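Local structure of alpha-/beta-galactoside alpha-2,3-sialyltransferase (Photobacterium phosphoreum, 2ZWI) at residues Thr16-Thr21 and Lys196-Asp201; Gln22-Asn27 and Thr204-Gln209; Tyr160-Ser163 and Thr169-Met172; Asn212-Phe217 and Leu308-Ala313. The protein probably transfers sialic acid in alpha-2,3 linkage from a CMP-activated donor to alpha- and beta-galactosides, and binds cytidine monophosphate and a zinc ion. All coordinates share one frame; numbering follows the deposited sequence.

Interaction 1: Thr16-Thr21 and Lys196-Asp201; sequences TIQQMT and KQMKWD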
# COMPACT_ATOMS: atom_id res chain seq x y z
N THR A 16 -4.85 3.90 -2.86
CA THR A 16 -6.06 4.69 -2.80
C THR A 16 -6.00 5.63 -1.60
O THR A 16 -6.23 6.83 -1.75
CB THR A 16 -7.33 3.81 -2.73
OG1 THR A 16 -7.47 3.07 -3.94
CG2 THR A 16 -8.56 4.67 -2.50
N ILE A 17 -5.66 5.09 -0.44
CA ILE A 17 -5.63 5.86 0.81
C ILE A 17 -4.59 6.99 0.74
O ILE A 17 -4.86 8.12 1.15
CB ILE A 17 -5.37 4.93 2.05
CG1 ILE A 17 -6.48 3.87 2.21
CG2 ILE A 17 -5.16 5.74 3.33
CD1 ILE A 17 -7.86 4.40 2.58
N GLN A 18 -3.40 6.67 0.22
CA GLN A 18 -2.36 7.67 -0.04
C GLN A 18 -2.79 8.70 -1.11
O GLN A 18 -2.53 9.90 -0.98
CB GLN A 18 -1.04 6.99 -0.42
CG GLN A 18 -0.27 6.41 0.78
CD GLN A 18 0.47 7.48 1.57
OE1 GLN A 18 0.75 7.32 2.76
NE2 GLN A 18 0.81 8.57 0.91
N GLN A 19 -3.47 8.24 -2.15
CA GLN A 19 -3.97 9.16 -3.17
C GLN A 19 -5.03 10.10 -2.61
O GLN A 19 -4.95 11.31 -2.84
CB GLN A 19 -4.48 8.42 -4.40
CG GLN A 19 -3.39 7.79 -5.28
CD GLN A 19 -3.98 6.87 -6.33
OE1 GLN A 19 -5.16 6.97 -6.67
NE2 GLN A 19 -3.17 5.96 -6.85
N MET A 20 -5.99 9.57 -1.85
CA MET A 20 -7.00 10.41 -1.18
C MET A 20 -6.32 11.49 -0.34
O MET A 20 -6.65 12.66 -0.40
CB MET A 20 -7.91 9.56 -0.27
CG MET A 20 -8.86 8.62 -0.99
SD MET A 20 -9.60 7.45 0.17
CE MET A 20 -10.84 6.68 -0.87
N THR A 21 -5.32 11.07 0.43
CA THR A 21 -4.62 11.99 1.33
C THR A 21 -3.88 13.11 0.59
O THR A 21 -3.91 14.26 1.02
CB THR A 21 -3.69 11.21 2.27
OG1 THR A 21 -4.44 10.17 2.93
CG2 THR A 21 -3.11 12.11 3.32
N LYS A 196 10.09 9.05 -3.32
CA LYS A 196 9.56 9.68 -2.11
C LYS A 196 9.21 8.60 -1.10
O LYS A 196 8.69 7.55 -1.47
CB LYS A 196 8.29 10.48 -2.40
CG LYS A 196 8.54 11.86 -2.99
CD LYS A 196 7.26 12.61 -3.24
CE LYS A 196 7.56 13.96 -3.87
NZ LYS A 196 6.33 14.73 -4.09
N GLN A 197 9.53 8.85 0.17
CA GLN A 197 9.07 8.03 1.29
C GLN A 197 7.61 8.37 1.56
O GLN A 197 7.26 9.53 1.76
CB GLN A 197 9.93 8.29 2.55
CG GLN A 197 9.39 7.67 3.85
CD GLN A 197 9.22 6.18 3.74
OE1 GLN A 197 10.13 5.47 3.30
NE2 GLN A 197 8.04 5.69 4.10
N MET A 198 6.74 7.35 1.54
CA MET A 198 5.34 7.56 1.93
C MET A 198 5.27 8.15 3.32
O MET A 198 5.92 7.65 4.26
CB MET A 198 4.54 6.26 1.90
CG MET A 198 4.06 5.85 0.53
SD MET A 198 3.05 4.37 0.65
CE MET A 198 2.80 3.95 -1.06
N LYS A 199 4.50 9.24 3.45
CA LYS A 199 4.30 9.90 4.74
C LYS A 199 2.95 9.55 5.36
O LYS A 199 1.98 9.28 4.65
CB LYS A 199 4.45 11.42 4.61
CG LYS A 199 5.81 11.86 4.05
CD LYS A 199 7.00 11.31 4.85
CE LYS A 199 7.19 12.07 6.15
NZ LYS A 199 8.58 11.89 6.67
N TRP A 200 2.90 9.57 6.69
CA TRP A 200 1.71 9.15 7.42
C TRP A 200 1.30 10.16 8.51
O TRP A 200 0.40 9.90 9.32
CB TRP A 200 1.92 7.74 8.01
CG TRP A 200 2.12 6.66 6.94
CD1 TRP A 200 3.31 6.12 6.54
CD2 TRP A 200 1.10 6.01 6.16
NE1 TRP A 200 3.10 5.18 5.55
CE2 TRP A 200 1.75 5.09 5.30
CE3 TRP A 200 -0.29 6.11 6.11
CZ2 TRP A 200 1.06 4.29 4.39
CZ3 TRP A 200 -0.99 5.31 5.19
CH2 TRP A 200 -0.31 4.40 4.36
N ASP A 201 1.94 11.32 8.50
CA ASP A 201 1.74 12.33 9.54
C ASP A 201 0.99 13.55 9.00
O ASP A 201 1.11 14.64 9.55
CB ASP A 201 3.10 12.76 10.11
CG ASP A 201 4.04 13.33 9.05
OD1 ASP A 201 3.68 13.36 7.85
OD2 ASP A 201 5.15 13.76 9.42
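Gln18 reaches from helix 14-26 into an angle formed by Met198 and Trp200, just past the end of strand 195-197. The apolar part is carried by its methylene: Gln18 CG lies 3.9 Å from Met198 SD and 4.1 Å from Trp200 CH2. The thioether arrives on a chain extended beyond CG, whereas the glutamine bends (chi2 -78°), which brings its amide end over one face of the indole, near the rim. Amide and ring planes are almost perpendicular, at 87°, so the amide stands on the indole rather than lying flat against it. The same polar end comes close to the carbonyl of Lys199.

Hydrogen bonds stiffen each side separately. In the helix, Ile17 O takes Thr21 N at 3.1 Å and the hydroxyl Thr21 OG1 at 2.7 Å, the two donors coming from opposite faces of the carbonyl plane. In the partner segment, Gln197 NE2 reaches Met198 O at 2.9 Å, in the carbonyl plane and on a lone pair; the amide also bonds Leu173 O and Ala175 N.

Met310 of helix 305-310 also touches Gln18 and Trp200, and Trp200 NE1 bonds to a glycerol, probably from the crystallisation liquor. With the indole about 4 Å from the side chain of CMP-binding Glu306 and about 8 Å from the bound nucleotide (nearest atoms), the arrangement belongs to the interdomain cleft of a GT-B glycosyltransferase.

Interaction 2: Gln22-Asn27 and Thr204-Gln209; sequences QIINEN and TTFNSQ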
# COMPACT_ATOMS: atom_id res chain seq x y z
N GLN A 22 -3.23 12.79 -0.53
CA GLN A 22 -2.56 13.80 -1.37
C GLN A 22 -3.54 14.81 -1.98
O GLN A 22 -3.27 16.02 -2.02
CB GLN A 22 -1.74 13.12 -2.47
CG GLN A 22 -0.69 12.13 -1.96
CD GLN A 22 0.60 12.80 -1.51
OE1 GLN A 22 0.63 13.56 -0.55
NE2 GLN A 22 1.70 12.49 -2.21
N ILE A 23 -4.68 14.31 -2.48
CA ILE A 23 -5.73 15.17 -3.03
C ILE A 23 -6.13 16.18 -1.97
O ILE A 23 -6.16 17.38 -2.23
CB ILE A 23 -6.98 14.36 -3.48
CG1 ILE A 23 -6.71 13.61 -4.79
CG2 ILE A 23 -8.22 15.29 -3.60
CD1 ILE A 23 -7.74 12.49 -5.12
N ILE A 24 -6.40 15.69 -0.76
CA ILE A 24 -6.82 16.53 0.37
C ILE A 24 -5.72 17.52 0.76
O ILE A 24 -5.99 18.70 0.99
CB ILE A 24 -7.25 15.66 1.58
CG1 ILE A 24 -8.49 14.81 1.23
CG2 ILE A 24 -7.52 16.51 2.82
CD1 ILE A 24 -8.62 13.56 2.13
N ASN A 25 -4.47 17.05 0.81
CA ASN A 25 -3.35 17.89 1.21
C ASN A 25 -3.12 19.01 0.21
O ASN A 25 -2.92 20.16 0.59
CB ASN A 25 -2.07 17.07 1.37
CG ASN A 25 -0.93 17.88 1.96
OD1 ASN A 25 -1.06 18.43 3.05
ND2 ASN A 25 0.18 17.95 1.24
N GLU A 26 -3.16 18.66 -1.07
CA GLU A 26 -2.89 19.62 -2.14
C GLU A 26 -4.02 20.60 -2.41
O GLU A 26 -3.75 21.73 -2.80
CB GLU A 26 -2.52 18.90 -3.43
CG GLU A 26 -1.11 18.37 -3.42
CD GLU A 26 -0.88 17.29 -4.44
OE1 GLU A 26 -0.04 16.40 -4.17
OE2 GLU A 26 -1.53 17.30 -5.50
N ASN A 27 -5.27 20.17 -2.21
CA ASN A 27 -6.44 21.03 -2.43
C ASN A 27 -6.37 21.77 -3.78
O ASN A 27 -6.55 22.99 -3.86
CB ASN A 27 -6.60 22.00 -1.24
CG ASN A 27 -7.98 22.68 -1.19
OD1 ASN A 27 -8.08 23.85 -0.83
ND2 ASN A 27 -9.03 21.94 -1.53
N THR A 204 -1.26 15.84 11.28
CA THR A 204 -0.58 16.81 12.14
C THR A 204 -0.77 18.24 11.61
O THR A 204 -0.86 19.18 12.39
CB THR A 204 0.92 16.42 12.30
OG1 THR A 204 1.00 15.17 12.99
CG2 THR A 204 1.72 17.45 13.08
N THR A 205 -0.87 18.40 10.28
CA THR A 205 -1.01 19.73 9.67
C THR A 205 -2.40 20.01 9.07
O THR A 205 -2.69 21.16 8.71
CB THR A 205 0.08 20.00 8.61
OG1 THR A 205 0.06 18.98 7.61
CG2 THR A 205 1.47 20.03 9.25
N PHE A 206 -3.23 18.98 8.95
CA PHE A 206 -4.59 19.10 8.41
C PHE A 206 -5.49 19.91 9.33
O PHE A 206 -5.49 19.71 10.56
CB PHE A 206 -5.21 17.72 8.22
CG PHE A 206 -4.88 17.04 6.91
CD1 PHE A 206 -3.95 17.57 6.03
CD2 PHE A 206 -5.51 15.84 6.57
CE1 PHE A 206 -3.66 16.93 4.83
CE2 PHE A 206 -5.21 15.18 5.38
CZ PHE A 206 -4.29 15.73 4.50
N ASN A 207 -6.27 20.81 8.74
CA ASN A 207 -7.37 21.45 9.45
C ASN A 207 -8.58 20.51 9.52
O ASN A 207 -8.59 19.44 8.89
CB ASN A 207 -7.73 22.81 8.82
CG ASN A 207 -8.20 22.68 7.37
OD1 ASN A 207 -8.99 21.80 7.03
ND2 ASN A 207 -7.73 23.58 6.52
N SER A 208 -9.60 20.90 10.28
CA SER A 208 -10.79 20.06 10.47
C SER A 208 -11.45 19.61 9.18
O SER A 208 -11.79 18.44 9.04
CB SER A 208 -11.82 20.78 11.35
OG SER A 208 -11.56 20.52 12.71
N GLN A 209 -11.61 20.54 8.24
CA GLN A 209 -12.26 20.27 6.96
C GLN A 209 -11.53 19.19 6.16
O GLN A 209 -12.16 18.35 5.50
CB GLN A 209 -12.37 21.56 6.13
CG GLN A 209 -13.02 21.38 4.76
CD GLN A 209 -13.09 22.69 3.96
OE1 GLN A 209 -13.09 22.67 2.72
NE2 GLN A 209 -13.14 23.82 4.67
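Ile24 and Asn25, on the last turn of helix 14-26, receive the ring of Phe206; the contact joins this helix to the loop that leads into helix 208-218, within the N-terminal Rossmann-like domain of the GT-B fold. The turn begins at Gln22, whose carbonyl O accepts Glu26 N, while its amide makes weak hydrogen bonds to Tyr202 and Tyr110. Next, Ile24 offers its CG2 branch: Ile24 CG2 is 3.7 Å from both Phe206 CE2 and Phe206 CZ, and the side chains cross at about a right angle. Its carbonyl is bound by Gln210 NE2, and Gln210 OE1 accepts Asn207 N. One glutamine side chain therefore ties the helix to the loop beside Asn207, the N-cap of helix 208-218.

Asn25 meets the ring along its edge. Asn25 CB sits in the ring plane, 3.8 Å from Phe206 CE1; chi1 of -173° swings the amide so that Asn25 OD1 comes 3.5 Å from the same Phe206 CE1, with amide and ring planes 29° apart. The helix then stops at Asn27, which turns to positive phi (48°) yet still donates Asn27 N to Ile23 O at 2.9 Å.

Interaction 3: Tyr160-Ser163 and Thr169-Met172; sequences YGFS and TYHM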
# COMPACT_ATOMS: atom_id res chain seq x y z
N TYR A 160 9.42 -0.32 -11.85
CA TYR A 160 10.25 0.79 -11.36
C TYR A 160 11.07 1.50 -12.45
O TYR A 160 12.02 2.24 -12.14
CB TYR A 160 11.14 0.34 -10.18
CG TYR A 160 10.39 0.10 -8.89
CD1 TYR A 160 9.84 1.17 -8.17
CD2 TYR A 160 10.24 -1.19 -8.36
CE1 TYR A 160 9.14 0.96 -6.97
CE2 TYR A 160 9.56 -1.40 -7.16
CZ TYR A 160 9.01 -0.32 -6.47
OH TYR A 160 8.32 -0.52 -5.29
N GLY A 161 10.70 1.30 -13.72
CA GLY A 161 11.52 1.78 -14.82
C GLY A 161 10.95 2.92 -15.66
O GLY A 161 11.52 3.26 -16.70
N PHE A 162 9.85 3.51 -15.21
CA PHE A 162 9.13 4.53 -15.99
C PHE A 162 9.80 5.90 -16.02
O PHE A 162 9.55 6.68 -16.95
CB PHE A 162 7.68 4.70 -15.49
CG PHE A 162 6.74 3.61 -15.94
CD1 PHE A 162 5.79 3.87 -16.92
CD2 PHE A 162 6.79 2.34 -15.36
CE1 PHE A 162 4.90 2.87 -17.34
CE2 PHE A 162 5.90 1.33 -15.76
CZ PHE A 162 4.96 1.59 -16.75
N SER A 163 10.62 6.23 -15.02
CA SER A 163 11.31 7.53 -15.01
C SER A 163 12.30 7.70 -16.20
O SER A 163 12.75 8.81 -16.50
CB SER A 163 11.99 7.81 -13.67
OG SER A 163 13.22 7.11 -13.54
N THR A 169 7.44 9.99 -10.20
CA THR A 169 7.76 9.82 -8.78
C THR A 169 7.25 8.47 -8.27
O THR A 169 6.12 8.07 -8.56
CB THR A 169 7.24 10.98 -7.93
OG1 THR A 169 7.90 12.20 -8.32
CG2 THR A 169 7.49 10.74 -6.44
N TYR A 170 8.12 7.75 -7.55
CA TYR A 170 7.73 6.49 -6.89
C TYR A 170 7.55 6.76 -5.41
O TYR A 170 8.51 7.03 -4.68
CB TYR A 170 8.78 5.40 -7.10
CG TYR A 170 8.76 4.87 -8.51
CD1 TYR A 170 7.77 3.96 -8.91
CD2 TYR A 170 9.68 5.30 -9.45
CE1 TYR A 170 7.71 3.50 -10.19
CE2 TYR A 170 9.64 4.82 -10.77
CZ TYR A 170 8.64 3.92 -11.12
OH TYR A 170 8.55 3.41 -12.39
N HIS A 171 6.30 6.71 -4.97
CA HIS A 171 5.99 6.85 -3.56
C HIS A 171 6.10 5.46 -2.93
O HIS A 171 5.33 4.56 -3.26
CB HIS A 171 4.60 7.42 -3.41
CG HIS A 171 4.39 8.72 -4.12
ND1 HIS A 171 4.29 9.92 -3.46
CD2 HIS A 171 4.27 9.01 -5.44
CE1 HIS A 171 4.10 10.90 -4.33
NE2 HIS A 171 4.08 10.37 -5.54
N MET A 172 7.09 5.28 -2.06
CA MET A 172 7.40 3.94 -1.57
C MET A 172 7.10 3.73 -0.10
O MET A 172 7.37 4.58 0.75
CB MET A 172 8.87 3.60 -1.83
CG MET A 172 9.29 3.61 -3.31
SD MET A 172 11.01 3.08 -3.49
CE MET A 172 10.82 1.32 -3.14
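Tyr170 OH is held by two backbone groups: it accepts a nearly straight bond from Phe162 N (3.1 Å, N-H...O angle 161°) and donates to the carbonyl of Ile159. Phe162 N lies close to the plane of the phenol, at its edge, so the two bonds fix the far end of the ring against the end of helix 156-159 and the loop after it. Phe162 CB adds a contact of 3.5 Å to Tyr170 OH, and the phenylalanine ring turns its edge to the same oxygen.

Strand 168-172 completes a beta-alpha-beta crossover, as in Rossmann-like domains: it lies parallel to strand 104-110, and the chain between them runs through several helices, the last being 156-159. Tyr170 projects from this strand and carries Tyr160 over one of its faces. Tyr160 CD1 stands 3.5 Å above the Tyr170 plane, offset toward the rim; the rings meet obliquely, planes 56° apart and centroids 5.1 Å apart.

Further along the strand, Met172 bends at chi3 (72°) and brings its methyl to the other end of Tyr160, with Met172 CE 3.8 Å from Tyr160 OH. Met172 SD lies 5.4 Å from the Tyr160 ring centroid in an oblique Met-aromatic contact. The Tyr160 hydroxyl itself is hydrogen-bonded to Asp111 OD1.

Interaction 4: Asn212-Phe217 and Leu308-Ala313; sequences NKFYNF and LIMTDA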
# COMPACT_ATOMS: atom_id res chain seq x y z
N ASN A 212 -12.07 15.84 7.99
CA ASN A 212 -13.43 15.41 7.65
C ASN A 212 -13.56 14.86 6.24
O ASN A 212 -14.24 13.85 6.03
CB ASN A 212 -14.44 16.55 7.87
CG ASN A 212 -14.62 16.90 9.33
OD1 ASN A 212 -14.45 16.05 10.21
ND2 ASN A 212 -14.97 18.15 9.61
N LYS A 213 -12.89 15.51 5.29
CA LYS A 213 -12.83 14.99 3.92
C LYS A 213 -12.22 13.59 3.85
O LYS A 213 -12.66 12.76 3.07
CB LYS A 213 -12.06 15.96 3.01
CG LYS A 213 -12.32 15.73 1.53
CD LYS A 213 -11.75 16.87 0.65
CE LYS A 213 -12.49 18.17 0.90
NZ LYS A 213 -12.29 19.14 -0.22
N PHE A 214 -11.20 13.34 4.68
CA PHE A 214 -10.60 12.01 4.74
C PHE A 214 -11.60 10.98 5.27
O PHE A 214 -11.72 9.88 4.71
CB PHE A 214 -9.30 11.98 5.56
CG PHE A 214 -8.64 10.62 5.57
CD1 PHE A 214 -7.76 10.25 4.55
CD2 PHE A 214 -8.94 9.69 6.56
CE1 PHE A 214 -7.17 9.00 4.51
CE2 PHE A 214 -8.34 8.41 6.54
CZ PHE A 214 -7.45 8.07 5.52
N TYR A 215 -12.33 11.34 6.33
CA TYR A 215 -13.38 10.47 6.86
C TYR A 215 -14.46 10.20 5.83
O TYR A 215 -14.94 9.07 5.72
CB TYR A 215 -14.03 11.05 8.12
CG TYR A 215 -13.06 11.47 9.20
CD1 TYR A 215 -11.85 10.80 9.38
CD2 TYR A 215 -13.36 12.54 10.04
CE1 TYR A 215 -10.96 11.20 10.37
CE2 TYR A 215 -12.48 12.93 11.04
CZ TYR A 215 -11.29 12.26 11.20
OH TYR A 215 -10.43 12.66 12.19
N ASN A 216 -14.85 11.25 5.09
CA ASN A 216 -15.89 11.11 4.06
C ASN A 216 -15.48 10.21 2.89
O ASN A 216 -16.27 9.37 2.45
CB ASN A 216 -16.36 12.47 3.57
CG ASN A 216 -17.21 13.20 4.59
OD1 ASN A 216 -17.83 12.58 5.46
ND2 ASN A 216 -17.25 14.53 4.49
N PHE A 217 -14.26 10.39 2.39
CA PHE A 217 -13.67 9.53 1.35
C PHE A 217 -13.64 8.04 1.72
O PHE A 217 -13.99 7.19 0.91
CB PHE A 217 -12.22 9.97 1.10
CG PHE A 217 -12.05 10.84 -0.10
CD1 PHE A 217 -12.67 10.53 -1.31
CD2 PHE A 217 -11.21 11.95 -0.03
CE1 PHE A 217 -12.49 11.33 -2.43
CE2 PHE A 217 -11.01 12.76 -1.14
CZ PHE A 217 -11.65 12.45 -2.35
N LEU A 308 -6.31 3.46 9.86
CA LEU A 308 -5.93 3.60 11.26
C LEU A 308 -4.65 4.39 11.41
O LEU A 308 -4.51 5.22 12.32
CB LEU A 308 -5.74 2.24 11.94
CG LEU A 308 -6.89 1.22 11.94
CD1 LEU A 308 -6.52 -0.02 12.75
CD2 LEU A 308 -8.15 1.84 12.45
N ILE A 309 -3.68 4.11 10.53
CA ILE A 309 -2.41 4.81 10.57
C ILE A 309 -2.62 6.30 10.27
O ILE A 309 -2.14 7.17 11.01
CB ILE A 309 -1.36 4.20 9.60
CG1 ILE A 309 -1.06 2.74 9.99
CG2 ILE A 309 -0.08 5.03 9.63
CD1 ILE A 309 -0.40 1.92 8.89
N MET A 310 -3.31 6.59 9.17
CA MET A 310 -3.45 7.97 8.69
C MET A 310 -4.20 8.85 9.70
O MET A 310 -3.88 10.04 9.85
CB MET A 310 -4.10 8.02 7.30
CG MET A 310 -3.91 9.35 6.57
SD MET A 310 -2.18 9.77 6.31
CE MET A 310 -1.82 8.91 4.79
N THR A 311 -5.17 8.25 10.39
CA THR A 311 -6.00 8.96 11.37
C THR A 311 -5.39 9.00 12.78
O THR A 311 -6.02 9.47 13.73
CB THR A 311 -7.47 8.43 11.41
OG1 THR A 311 -7.50 7.04 11.79
CG2 THR A 311 -8.14 8.60 10.06
N ASP A 312 -4.14 8.52 12.89
CA ASP A 312 -3.41 8.42 14.15
C ASP A 312 -4.18 7.64 15.23
O ASP A 312 -4.27 8.07 16.38
CB ASP A 312 -2.99 9.83 14.64
CG ASP A 312 -1.94 9.80 15.74
OD1 ASP A 312 -1.89 10.77 16.51
OD2 ASP A 312 -1.17 8.81 15.85
N ALA A 313 -4.74 6.49 14.85
CA ALA A 313 -5.44 5.63 15.79
C ALA A 313 -4.67 4.33 15.95
O ALA A 313 -5.15 3.26 15.61
CB ALA A 313 -6.85 5.37 15.31
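Phe214 overlaps the first methylenes of Met310 and touches the methyl of Thr311. The ring swings out from helix 208-218 (chi1 -177°, CG anti to the backbone N) toward the end of helix 305-310. Met310 CG sits 4.3 Å from the Phe214 centroid, 29° off the ring normal, an off-centre CH-pi contact, while Met310 CB is 3.8 Å from Phe214 CZ. Beyond CG the methionine chain bends twice and its end leaves Phe214, turning toward helix 14-26.

On the neighbouring part of the ring, Thr311 CG2 approaches Phe214 CE2 to 3.5 Å. The same methyl is in the plane of the Tyr215 ring, at its edge, with Thr311 CG2 3.8 Å from Tyr215 CE1, so two consecutive aromatic residues of one helix share it. Thr311 OG1 occupies the crowded position between backbone N and carbonyl carbon (chi1 61°) and there bonds back to the carbonyl of Ala307, a rotamer consistent with CG2 facing the aromatic pair.

Helix 305-310 ends here in a Schellman motif. Ala313 N reaches Leu308 O at 2.8 Å and Asp312 N reaches Ile309 O at 3.1 Å, around Asp312 with its positive phi. This helix belongs to the second Rossmann-like domain of the GT-B fold, and its first turn carries CMP-binding Phe305 and Glu306; helix 208-218 packs on helix 14-26 of the first domain. Just past the helix, Thr311 O accepts a hydrogen bond from Lys226 NZ.

In the fold
From the N terminus, helix 14-26 supplies the first segments of interactions 1 and 2, whose partners, 196-201 and 204-209, lie about 175 residues later. The segments alternate, so these two loops cross. Both enclose the short loop of interaction 3, which packs the approach to strand 168-172 against that strand; Lys196 then probably bonds through its backbone to Tyr170 and Met172, placing interactions 1 and 3 on adjoining strands of the first sheet. Interaction 4 opens after all three have closed and spans about 90 residues, from helix 208-218, shared with interaction 2, to helix 305-310 of the second domain. Thr21 and Met310 join it to interaction 1.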